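Local coordinates for FOKI restriction endonuclease (Planomicrobium okeanokoites, PDB 2FOK), which is a type IIS restriction endonuclease that recognises DNA through one set of domains and cleaves it, with metal ions, through a separate cleavage domain, at residues A[159-167]-A[351-359]; A[6-17]-A[111-122]. One frame throughout, in Å; residues are numbered along the deposited sequence.

Overall arrangement
Both contacts lie among the recognition subdomains and the D3 domain, their centres about 17 Å apart. Interaction 2 closes first along the chain, folding the N-terminal loop 6-17 onto helix 104-116 and strand 120-123 within the first recognition subdomain. Interaction 1 follows, joining the start of helix 160-169, in the second subdomain, to the turn between helix 341-352 and strand 358-361 of the D3 domain. The two meet at the N-terminal loop: W10 packs on P161 and T354, while the hydroxyl of Y159 sits very close to the carbonyl oxygen of G9, probably hydrogen-bonded to it. Parts of all three helix-turn-helix-related units are thereby tied together around one loop.

Interaction 1: A[159-167]-A[351-359]; sequences YPPAIRILT and LINTGIFIE
P160, in the first turn of helix 160-169, sets its CB 2.9 Å from the carbonyl oxygen of T354, in the turn I352-G355. Its own carbonyl oxygen receives a CH...O contact from G355, with CA and O 3.4 Å apart. A side chain at G355 would run into this oxygen, and its positive phi also calls for glycine. P161 lies alongside T354, both pointing the same way, and its CG is 4.0 Å from T354 OG1, a buried hydroxyl without a polar partner in the model. One turn on, I163 meets F357 at about a right angle. Its CG2, held anti to the backbone N by a chi1 of -66°, comes within 3.7 Å of F357 CZ. R164 crosses the turn: a chi1 of 177° puts R164 CG 3.4 Å from N353 O, and the bend at chi2 then swings the rest of the chain across the turn, where I352 O lies over one guanidinium face. R164 NH2 ends 2.8 Å from N353 OD1, the guanidinium and amide planes 36° apart, while NE bonds to the carbonyl of N183. T167 closes the row with OG1 at the edge of the F357 ring, 4.0 Å from CE1. That hydroxyl donates to I163 O from above the carbonyl plane, on the face opposite the one used by T167 N. At the centre, the Schellman motif at G355 ends helix 341-352 and redirects the chain into strand 358-361, so a helix start in the second recognition subdomain packs against a glycine-terminated helix end of the D3 domain.

Interaction 2: A[6-17]-A[111-122]; sequences RTFGWVQNPGKF and LRWAHALGFIEY
The F8 ring has H115 over one face, the two planes inclined at 34°, and meets R112 CG and L111 CD2 at its edge. The other side of the ring, at CE2, points at the face of Y122 in an edge-to-face pair, F8 CE2 lying 3.8 Å from Y122 CD2, so F8, H115 and Y122 form an aromatic cluster. At the far end, W113 presents its edge to F17, with CZ2 3.7 Å above the centre of the F17 ring. A chi1 of -168° sends the W113 indole away from its backbone N toward this loop, where W113 CH2 also lies 3.6 Å from G15 O. Between these aromatic sites, the R112 guanidinium carries T7 O over the centre of one face and W10 O at its edge. R112 NE (3.0 Å) and R112 NH2 (2.8 Å) both donate to W10 O, in bonds that are weak and well bent. A methionine in place of R112 would probably leave W10 O without these two donors and T7 O without the cationic face beneath it. Between these two segments the contact is thus chiefly aromatic and apolar, with one guanidinium making two weak bonds to W10 O.

Interaction 1: A[159-167]-A[351-359]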
loop_
_atom_site.group_PDB
_atom_site.type_symbol
_atom_site.label_atom_id
_atom_site.label_comp_id
_atom_site.label_asym_id
_atom_site.label_seq_id
_atom_site.Cartn_x
_atom_site.Cartn_y
_atom_site.Cartn_z
ATOM N N TYR A 159 12.889 -0.286 -13.876
ATOM C CA TYR A 159 11.845 -0.001 -12.888
ATOM C C TYR A 159 11.918 -1.069 -11.778
ATOM O O TYR A 159 11.493 -2.205 -11.970
ATOM C CB TYR A 159 10.487 -0.024 -13.609
ATOM C CG TYR A 159 9.311 0.372 -12.748
ATOM C CD1 TYR A 159 9.300 1.587 -12.070
ATOM C CD2 TYR A 159 8.245 -0.504 -12.547
ATOM C CE1 TYR A 159 8.275 1.912 -11.214
ATOM C CE2 TYR A 159 7.211 -0.181 -11.687
ATOM C CZ TYR A 159 7.237 1.027 -11.021
ATOM O OH TYR A 159 6.226 1.348 -10.145
ATOM N N PRO A 160 12.442 -0.709 -10.595
ATOM C CA PRO A 160 12.564 -1.677 -9.498
ATOM C C PRO A 160 11.350 -2.541 -9.155
ATOM O O PRO A 160 11.458 -3.766 -9.144
ATOM C CB PRO A 160 13.058 -0.835 -8.312
ATOM C CG PRO A 160 13.693 0.356 -8.929
ATOM C CD PRO A 160 12.939 0.626 -10.211
ATOM N N PRO A 161 10.191 -1.928 -8.848
ATOM C CA PRO A 161 9.009 -2.732 -8.521
ATOM C C PRO A 161 8.725 -3.887 -9.472
ATOM O O PRO A 161 8.313 -4.963 -9.034
ATOM C CB PRO A 161 7.885 -1.707 -8.491
ATOM C CG PRO A 161 8.574 -0.472 -7.990
ATOM C CD PRO A 161 9.906 -0.488 -8.720
ATOM N N ALA A 162 8.936 -3.663 -10.767
ATOM C CA ALA A 162 8.722 -4.701 -11.776
ATOM C C ALA A 162 9.757 -5.786 -11.530
ATOM O O ALA A 162 9.449 -6.971 -11.553
ATOM C CB ALA A 162 8.891 -4.125 -13.176
ATOM N N ILE A 163 10.995 -5.376 -11.286
ATOM C CA ILE A 163 12.045 -6.349 -11.008
ATOM C C ILE A 163 11.684 -7.121 -9.742
ATOM O O ILE A 163 11.925 -8.318 -9.653
ATOM C CB ILE A 163 13.421 -5.667 -10.833
ATOM C CG1 ILE A 163 13.857 -5.046 -12.165
ATOM C CG2 ILE A 163 14.464 -6.688 -10.362
ATOM C CD1 ILE A 163 13.689 -5.964 -13.366
ATOM N N ARG A 164 11.093 -6.431 -8.769
ATOM C CA ARG A 164 10.681 -7.067 -7.520
ATOM C C ARG A 164 9.553 -8.056 -7.766
ATOM O O ARG A 164 9.535 -9.130 -7.178
ATOM C CB ARG A 164 10.203 -6.032 -6.498
ATOM C CG ARG A 164 9.705 -6.661 -5.210
ATOM C CD ARG A 164 10.746 -7.638 -4.641
ATOM N NE ARG A 164 10.492 -7.968 -3.239
ATOM C CZ ARG A 164 11.288 -8.729 -2.488
ATOM N NH1 ARG A 164 12.396 -9.246 -2.996
ATOM N NH2 ARG A 164 10.967 -8.988 -1.227
ATOM N N ILE A 165 8.599 -7.697 -8.618
ATOM C CA ILE A 165 7.513 -8.624 -8.901
ATOM C C ILE A 165 8.104 -9.882 -9.559
ATOM O O ILE A 165 7.671 -10.998 -9.269
ATOM C CB ILE A 165 6.435 -7.992 -9.834
ATOM C CG1 ILE A 165 5.708 -6.853 -9.108
ATOM C CG2 ILE A 165 5.410 -9.046 -10.248
ATOM C CD1 ILE A 165 4.653 -7.308 -8.095
ATOM N N LEU A 166 9.102 -9.694 -10.428
ATOM C CA LEU A 166 9.752 -10.808 -11.129
ATOM C C LEU A 166 10.544 -11.714 -10.194
ATOM O O LEU A 166 10.631 -12.919 -10.408
ATOM C CB LEU A 166 10.694 -10.279 -12.208
ATOM C CG LEU A 166 10.081 -9.634 -13.452
ATOM C CD1 LEU A 166 11.183 -9.495 -14.496
ATOM C CD2 LEU A 166 8.914 -10.466 -13.994
ATOM N N THR A 167 11.135 -11.121 -9.163
ATOM C CA THR A 167 11.907 -11.881 -8.192
ATOM C C THR A 167 10.993 -12.766 -7.360
ATOM O O THR A 167 11.363 -13.878 -6.992
ATOM C CB THR A 167 12.693 -10.943 -7.246
ATOM O OG1 THR A 167 13.571 -10.110 -8.018
ATOM C CG2 THR A 167 13.521 -11.750 -6.254
ATOM N N LEU A 351 13.660 -1.131 0.955
ATOM C CA LEU A 351 14.462 -0.919 -0.247
ATOM C C LEU A 351 14.502 -2.237 -1.015
ATOM O O LEU A 351 14.264 -2.288 -2.225
ATOM C CB LEU A 351 15.874 -0.470 0.129
ATOM C CG LEU A 351 15.944 0.977 0.631
ATOM C CD1 LEU A 351 17.324 1.282 1.166
ATOM C CD2 LEU A 351 15.596 1.928 -0.509
ATOM N N ILE A 352 14.784 -3.308 -0.285
ATOM C CA ILE A 352 14.830 -4.644 -0.852
ATOM C C ILE A 352 13.454 -4.955 -1.455
ATOM O O ILE A 352 13.354 -5.422 -2.590
ATOM C CB ILE A 352 15.189 -5.679 0.260
ATOM C CG1 ILE A 352 16.627 -5.428 0.745
ATOM C CG2 ILE A 352 15.026 -7.114 -0.256
ATOM C CD1 ILE A 352 17.072 -6.317 1.901
ATOM N N ASN A 353 12.402 -4.654 -0.696
ATOM C CA ASN A 353 11.028 -4.909 -1.120
ATOM C C ASN A 353 10.523 -4.087 -2.316
ATOM O O ASN A 353 9.405 -4.301 -2.804
ATOM C CB ASN A 353 10.081 -4.707 0.067
ATOM C CG ASN A 353 9.922 -5.963 0.912
ATOM O OD1 ASN A 353 10.571 -6.985 0.675
ATOM N ND2 ASN A 353 9.047 -5.891 1.906
ATOM N N THR A 354 11.325 -3.145 -2.797
ATOM C CA THR A 354 10.883 -2.364 -3.942
ATOM C C THR A 354 11.676 -2.670 -5.215
ATOM O O THR A 354 11.408 -2.093 -6.267
ATOM C CB THR A 354 10.880 -0.834 -3.621
ATOM O OG1 THR A 354 10.965 -0.073 -4.835
ATOM C CG2 THR A 354 12.010 -0.478 -2.717
ATOM N N GLY A 355 12.640 -3.588 -5.126
ATOM C CA GLY A 355 13.397 -3.966 -6.309
ATOM C C GLY A 355 14.913 -3.830 -6.315
ATOM O O GLY A 355 15.558 -4.213 -7.296
ATOM N N ILE A 356 15.483 -3.294 -5.241
ATOM C CA ILE A 356 16.924 -3.109 -5.144
ATOM C C ILE A 356 17.551 -4.300 -4.416
ATOM O O ILE A 356 17.023 -4.758 -3.405
ATOM C CB ILE A 356 17.248 -1.790 -4.394
ATOM C CG1 ILE A 356 16.558 -0.615 -5.104
ATOM C CG2 ILE A 356 18.763 -1.555 -4.349
ATOM C CD1 ILE A 356 15.688 0.229 -4.197
ATOM N N PHE A 357 18.673 -4.802 -4.935
ATOM C CA PHE A 357 19.337 -5.960 -4.338
ATOM C C PHE A 357 20.389 -5.630 -3.284
ATOM O O PHE A 357 21.448 -5.097 -3.599
ATOM C CB PHE A 357 19.994 -6.812 -5.425
ATOM C CG PHE A 357 19.039 -7.305 -6.469
ATOM C CD1 PHE A 357 18.104 -8.288 -6.165
ATOM C CD2 PHE A 357 19.067 -6.780 -7.755
ATOM C CE1 PHE A 357 17.205 -8.740 -7.135
ATOM C CE2 PHE A 357 18.173 -7.229 -8.731
ATOM C CZ PHE A 357 17.241 -8.209 -8.418
ATOM N N ILE A 358 20.089 -5.971 -2.035
ATOM C CA ILE A 358 21.007 -5.746 -0.923
ATOM C C ILE A 358 21.168 -7.062 -0.176
ATOM O O ILE A 358 20.267 -7.492 0.543
ATOM C CB ILE A 358 20.473 -4.674 0.059
ATOM C CG1 ILE A 358 20.250 -3.361 -0.690
ATOM C CG2 ILE A 358 21.454 -4.479 1.211
ATOM C CD1 ILE A 358 19.590 -2.275 0.143
ATOM N N GLU A 359 22.313 -7.706 -0.365
ATOM C CA GLU A 359 22.589 -8.974 0.297
ATOM C C GLU A 359 22.868 -8.745 1.770
ATOM O O GLU A 359 23.469 -7.741 2.153
ATOM C CB GLU A 359 23.795 -9.672 -0.345
ATOM C CG GLU A 359 24.602 -10.561 0.611
ATOM C CD GLU A 359 26.077 -10.193 0.657
ATOM O OE1 GLU A 359 26.783 -10.439 -0.343
ATOM O OE2 GLU A 359 26.536 -9.656 1.692
#

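Interaction 2: A[6-17]-A[111-122]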
loop_
_atom_site.group_PDB
_atom_site.type_symbol
_atom_site.label_atom_id
_atom_site.label_comp_id
_atom_site.label_asym_id
_atom_site.label_seq_id
_atom_site.Cartn_x
_atom_site.Cartn_y
_atom_site.Cartn_z
ATOM N N ARG A 6 6.133 16.150 -4.626
ATOM C CA ARG A 6 5.428 15.242 -5.515
ATOM C C ARG A 6 5.632 13.810 -5.036
ATOM O O ARG A 6 6.346 13.568 -4.060
ATOM C CB ARG A 6 5.950 15.399 -6.951
ATOM C CG ARG A 6 5.852 16.813 -7.520
ATOM C CD ARG A 6 4.380 17.263 -7.584
ATOM N NE ARG A 6 4.236 18.654 -8.018
ATOM C CZ ARG A 6 3.078 19.298 -8.105
ATOM N NH1 ARG A 6 1.951 18.680 -7.787
ATOM N NH2 ARG A 6 3.050 20.566 -8.509
ATOM N N THR A 7 4.995 12.875 -5.731
ATOM C CA THR A 7 5.065 11.457 -5.410
ATOM C C THR A 7 5.099 10.697 -6.732
ATOM O O THR A 7 4.216 10.887 -7.563
ATOM C CB THR A 7 3.813 11.026 -4.610
ATOM O OG1 THR A 7 3.807 11.695 -3.338
ATOM C CG2 THR A 7 3.800 9.515 -4.397
ATOM N N PHE A 8 6.113 9.849 -6.928
ATOM C CA PHE A 8 6.255 9.077 -8.172
ATOM C C PHE A 8 6.690 7.641 -7.916
ATOM O O PHE A 8 6.979 7.256 -6.786
ATOM C CB PHE A 8 7.327 9.681 -9.096
ATOM C CG PHE A 8 7.130 11.125 -9.428
ATOM C CD1 PHE A 8 6.005 11.547 -10.129
ATOM C CD2 PHE A 8 8.101 12.061 -9.079
ATOM C CE1 PHE A 8 5.848 12.892 -10.480
ATOM C CE2 PHE A 8 7.961 13.399 -9.420
ATOM C CZ PHE A 8 6.832 13.822 -10.124
ATOM N N GLY A 9 6.764 6.870 -8.998
ATOM C CA GLY A 9 7.216 5.490 -8.924
ATOM C C GLY A 9 6.142 4.465 -8.668
ATOM O O GLY A 9 6.424 3.266 -8.645
ATOM N N TRP A 10 4.907 4.929 -8.499
ATOM C CA TRP A 10 3.795 4.039 -8.190
ATOM C C TRP A 10 2.476 4.493 -8.813
ATOM O O TRP A 10 2.004 5.611 -8.576
ATOM C CB TRP A 10 3.639 3.951 -6.674
ATOM C CG TRP A 10 4.921 3.656 -5.944
ATOM C CD1 TRP A 10 5.789 4.566 -5.396
ATOM C CD2 TRP A 10 5.484 2.368 -5.692
ATOM N NE1 TRP A 10 6.855 3.918 -4.825
ATOM C CE2 TRP A 10 6.695 2.568 -4.994
ATOM C CE3 TRP A 10 5.084 1.055 -5.991
ATOM C CZ2 TRP A 10 7.514 1.506 -4.589
ATOM C CZ3 TRP A 10 5.900 -0.003 -5.586
ATOM C CH2 TRP A 10 7.101 0.231 -4.891
ATOM N N VAL A 11 1.879 3.611 -9.603
ATOM C CA VAL A 11 0.614 3.909 -10.263
ATOM C C VAL A 11 -0.423 2.876 -9.816
ATOM O O VAL A 11 -0.125 1.689 -9.737
ATOM C CB VAL A 11 0.780 3.886 -11.810
ATOM C CG1 VAL A 11 -0.072 4.977 -12.435
ATOM C CG2 VAL A 11 2.253 4.096 -12.187
ATOM N N GLN A 12 -1.638 3.333 -9.529
ATOM C CA GLN A 12 -2.706 2.458 -9.041
ATOM C C GLN A 12 -3.840 2.134 -10.015
ATOM O O GLN A 12 -4.453 1.067 -9.931
ATOM C CB GLN A 12 -3.347 3.078 -7.798
ATOM C CG GLN A 12 -2.748 2.676 -6.466
ATOM C CD GLN A 12 -3.444 3.374 -5.306
ATOM O OE1 GLN A 12 -3.048 3.232 -4.146
ATOM N NE2 GLN A 12 -4.490 4.138 -5.622
ATOM N N ASN A 13 -4.141 3.049 -10.925
ATOM C CA ASN A 13 -5.250 2.807 -11.826
ATOM C C ASN A 13 -4.889 2.539 -13.279
ATOM O O ASN A 13 -3.957 3.129 -13.819
ATOM C CB ASN A 13 -6.243 3.959 -11.704
ATOM C CG ASN A 13 -7.033 3.896 -10.408
ATOM O OD1 ASN A 13 -7.653 2.877 -10.103
ATOM N ND2 ASN A 13 -7.004 4.977 -9.634
ATOM N N PRO A 14 -5.635 1.621 -13.924
ATOM C CA PRO A 14 -5.465 1.197 -15.316
ATOM C C PRO A 14 -5.524 2.273 -16.387
ATOM O O PRO A 14 -6.247 3.268 -16.267
ATOM C CB PRO A 14 -6.555 0.145 -15.509
ATOM C CG PRO A 14 -7.553 0.430 -14.449
ATOM C CD PRO A 14 -6.754 0.906 -13.284
ATOM N N GLY A 15 -4.741 2.042 -17.439
ATOM C CA GLY A 15 -4.677 2.941 -18.576
ATOM C C GLY A 15 -4.215 2.136 -19.779
ATOM O O GLY A 15 -3.637 1.059 -19.618
ATOM N N LYS A 16 -4.466 2.638 -20.979
ATOM C CA LYS A 16 -4.056 1.931 -22.182
ATOM C C LYS A 16 -2.627 2.313 -22.594
ATOM O O LYS A 16 -2.260 3.484 -22.552
ATOM C CB LYS A 16 -5.033 2.245 -23.319
ATOM C CG LYS A 16 -6.022 1.124 -23.620
ATOM C CD LYS A 16 -7.272 1.675 -24.293
ATOM C CE LYS A 16 -7.348 1.260 -25.759
ATOM N NZ LYS A 16 -8.508 0.358 -26.048
ATOM N N PHE A 17 -1.829 1.322 -22.984
ATOM C CA PHE A 17 -0.448 1.568 -23.404
ATOM C C PHE A 17 -0.449 2.501 -24.618
ATOM O O PHE A 17 0.528 3.213 -24.873
ATOM C CB PHE A 17 0.252 0.248 -23.771
ATOM C CG PHE A 17 1.198 -0.267 -22.710
ATOM C CD1 PHE A 17 2.426 0.350 -22.491
ATOM C CD2 PHE A 17 0.855 -1.368 -21.926
ATOM C CE1 PHE A 17 3.297 -0.114 -21.511
ATOM C CE2 PHE A 17 1.721 -1.844 -20.940
ATOM C CZ PHE A 17 2.949 -1.212 -20.734
ATOM N N LEU A 111 1.048 10.658 -16.114
ATOM C CA LEU A 111 2.297 11.397 -15.927
ATOM C C LEU A 111 3.237 10.527 -15.085
ATOM O O LEU A 111 4.420 10.357 -15.404
ATOM C CB LEU A 111 2.019 12.730 -15.212
ATOM C CG LEU A 111 3.203 13.655 -14.899
ATOM C CD1 LEU A 111 2.947 15.027 -15.470
ATOM C CD2 LEU A 111 3.414 13.748 -13.404
ATOM N N ARG A 112 2.685 9.968 -14.010
ATOM C CA ARG A 112 3.420 9.110 -13.090
ATOM C C ARG A 112 3.923 7.865 -13.804
ATOM O O ARG A 112 5.017 7.375 -13.518
ATOM C CB ARG A 112 2.522 8.729 -11.903
ATOM C CG ARG A 112 2.341 9.869 -10.895
ATOM C CD ARG A 112 1.262 9.587 -9.852
ATOM N NE ARG A 112 1.715 8.625 -8.850
ATOM C CZ ARG A 112 1.428 8.682 -7.551
ATOM N NH1 ARG A 112 0.673 9.663 -7.061
ATOM N NH2 ARG A 112 1.902 7.749 -6.736
ATOM N N TRP A 113 3.123 7.368 -14.742
ATOM C CA TRP A 113 3.468 6.190 -15.525
ATOM C C TRP A 113 4.625 6.487 -16.509
ATOM O O TRP A 113 5.618 5.768 -16.543
ATOM C CB TRP A 113 2.215 5.726 -16.267
ATOM C CG TRP A 113 2.282 4.375 -16.911
ATOM C CD1 TRP A 113 3.282 3.453 -16.806
ATOM C CD2 TRP A 113 1.296 3.806 -17.792
ATOM N NE1 TRP A 113 2.981 2.337 -17.573
ATOM C CE2 TRP A 113 1.768 2.532 -18.184
ATOM C CE3 TRP A 113 0.058 4.253 -18.289
ATOM C CZ2 TRP A 113 1.044 1.700 -19.049
ATOM C CZ3 TRP A 113 -0.663 3.424 -19.150
ATOM C CH2 TRP A 113 -0.167 2.164 -19.519
ATOM N N ALA A 114 4.508 7.553 -17.291
ATOM C CA ALA A 114 5.555 7.922 -18.250
ATOM C C ALA A 114 6.877 8.137 -17.528
ATOM O O ALA A 114 7.928 7.692 -17.974
ATOM C CB ALA A 114 5.164 9.182 -18.983
ATOM N N HIS A 115 6.804 8.825 -16.398
ATOM C CA HIS A 115 7.971 9.112 -15.596
ATOM C C HIS A 115 8.578 7.843 -14.996
ATOM O O HIS A 115 9.801 7.685 -14.983
ATOM C CB HIS A 115 7.588 10.102 -14.493
ATOM C CG HIS A 115 8.661 10.312 -13.477
ATOM N ND1 HIS A 115 8.798 9.509 -12.365
ATOM C CD2 HIS A 115 9.676 11.208 -13.424
ATOM C CE1 HIS A 115 9.852 9.900 -11.671
ATOM N NE2 HIS A 115 10.403 10.929 -12.292
ATOM N N ALA A 116 7.734 6.932 -14.510
ATOM C CA ALA A 116 8.209 5.685 -13.903
ATOM C C ALA A 116 9.026 4.794 -14.855
ATOM O O ALA A 116 10.021 4.193 -14.445
ATOM C CB ALA A 116 7.030 4.899 -13.333
ATOM N N LEU A 117 8.619 4.714 -16.120
ATOM C CA LEU A 117 9.334 3.891 -17.092
ATOM C C LEU A 117 10.492 4.638 -17.747
ATOM O O LEU A 117 11.150 4.112 -18.640
ATOM C CB LEU A 117 8.377 3.383 -18.170
ATOM C CG LEU A 117 7.342 2.366 -17.698
ATOM C CD1 LEU A 117 6.476 1.949 -18.872
ATOM C CD2 LEU A 117 8.043 1.167 -17.078
ATOM N N GLY A 118 10.719 5.873 -17.311
ATOM C CA GLY A 118 11.826 6.657 -17.823
ATOM C C GLY A 118 11.706 7.337 -19.171
ATOM O O GLY A 118 12.732 7.653 -19.776
ATOM N N PHE A 119 10.489 7.586 -19.639
ATOM C CA PHE A 119 10.302 8.233 -20.938
ATOM C C PHE A 119 10.352 9.754 -20.831
ATOM O O PHE A 119 10.505 10.456 -21.837
ATOM C CB PHE A 119 8.987 7.789 -21.564
ATOM C CG PHE A 119 8.947 6.319 -21.908
ATOM C CD1 PHE A 119 10.032 5.711 -22.524
ATOM C CD2 PHE A 119 7.820 5.556 -21.620
ATOM C CE1 PHE A 119 10.001 4.370 -22.846
ATOM C CE2 PHE A 119 7.776 4.214 -21.940
ATOM C CZ PHE A 119 8.867 3.614 -22.554
ATOM N N ILE A 120 10.212 10.254 -19.608
ATOM C CA ILE A 120 10.296 11.682 -19.336
ATOM C C ILE A 120 11.019 11.794 -17.997
ATOM O O ILE A 120 10.953 10.883 -17.173
ATOM C CB ILE A 120 8.893 12.368 -19.261
ATOM C CG1 ILE A 120 8.142 11.944 -18.000
ATOM C CG2 ILE A 120 8.074 12.031 -20.517
ATOM C CD1 ILE A 120 6.691 12.452 -17.954
ATOM N N GLU A 121 11.743 12.887 -17.794
ATOM C CA GLU A 121 12.476 13.081 -16.548
ATOM C C GLU A 121 11.939 14.314 -15.848
ATOM O O GLU A 121 11.484 15.239 -16.507
ATOM C CB GLU A 121 13.974 13.247 -16.833
ATOM C CG GLU A 121 14.308 14.448 -17.703
ATOM C CD GLU A 121 15.643 14.305 -18.434
ATOM O OE1 GLU A 121 16.294 13.243 -18.304
ATOM O OE2 GLU A 121 16.046 15.257 -19.140
ATOM N N TYR A 122 12.005 14.315 -14.518
ATOM C CA TYR A 122 11.517 15.417 -13.683
ATOM C C TYR A 122 12.671 16.280 -13.188
ATOM O O TYR A 122 13.658 15.769 -12.663
ATOM C CB TYR A 122 10.759 14.851 -12.471
ATOM C CG TYR A 122 10.236 15.891 -11.492
ATOM C CD1 TYR A 122 9.272 16.814 -11.887
ATOM C CD2 TYR A 122 10.703 15.949 -10.173
ATOM C CE1 TYR A 122 8.775 17.772 -11.003
ATOM C CE2 TYR A 122 10.213 16.912 -9.267
ATOM C CZ TYR A 122 9.244 17.818 -9.695
ATOM O OH TYR A 122 8.711 18.761 -8.833
#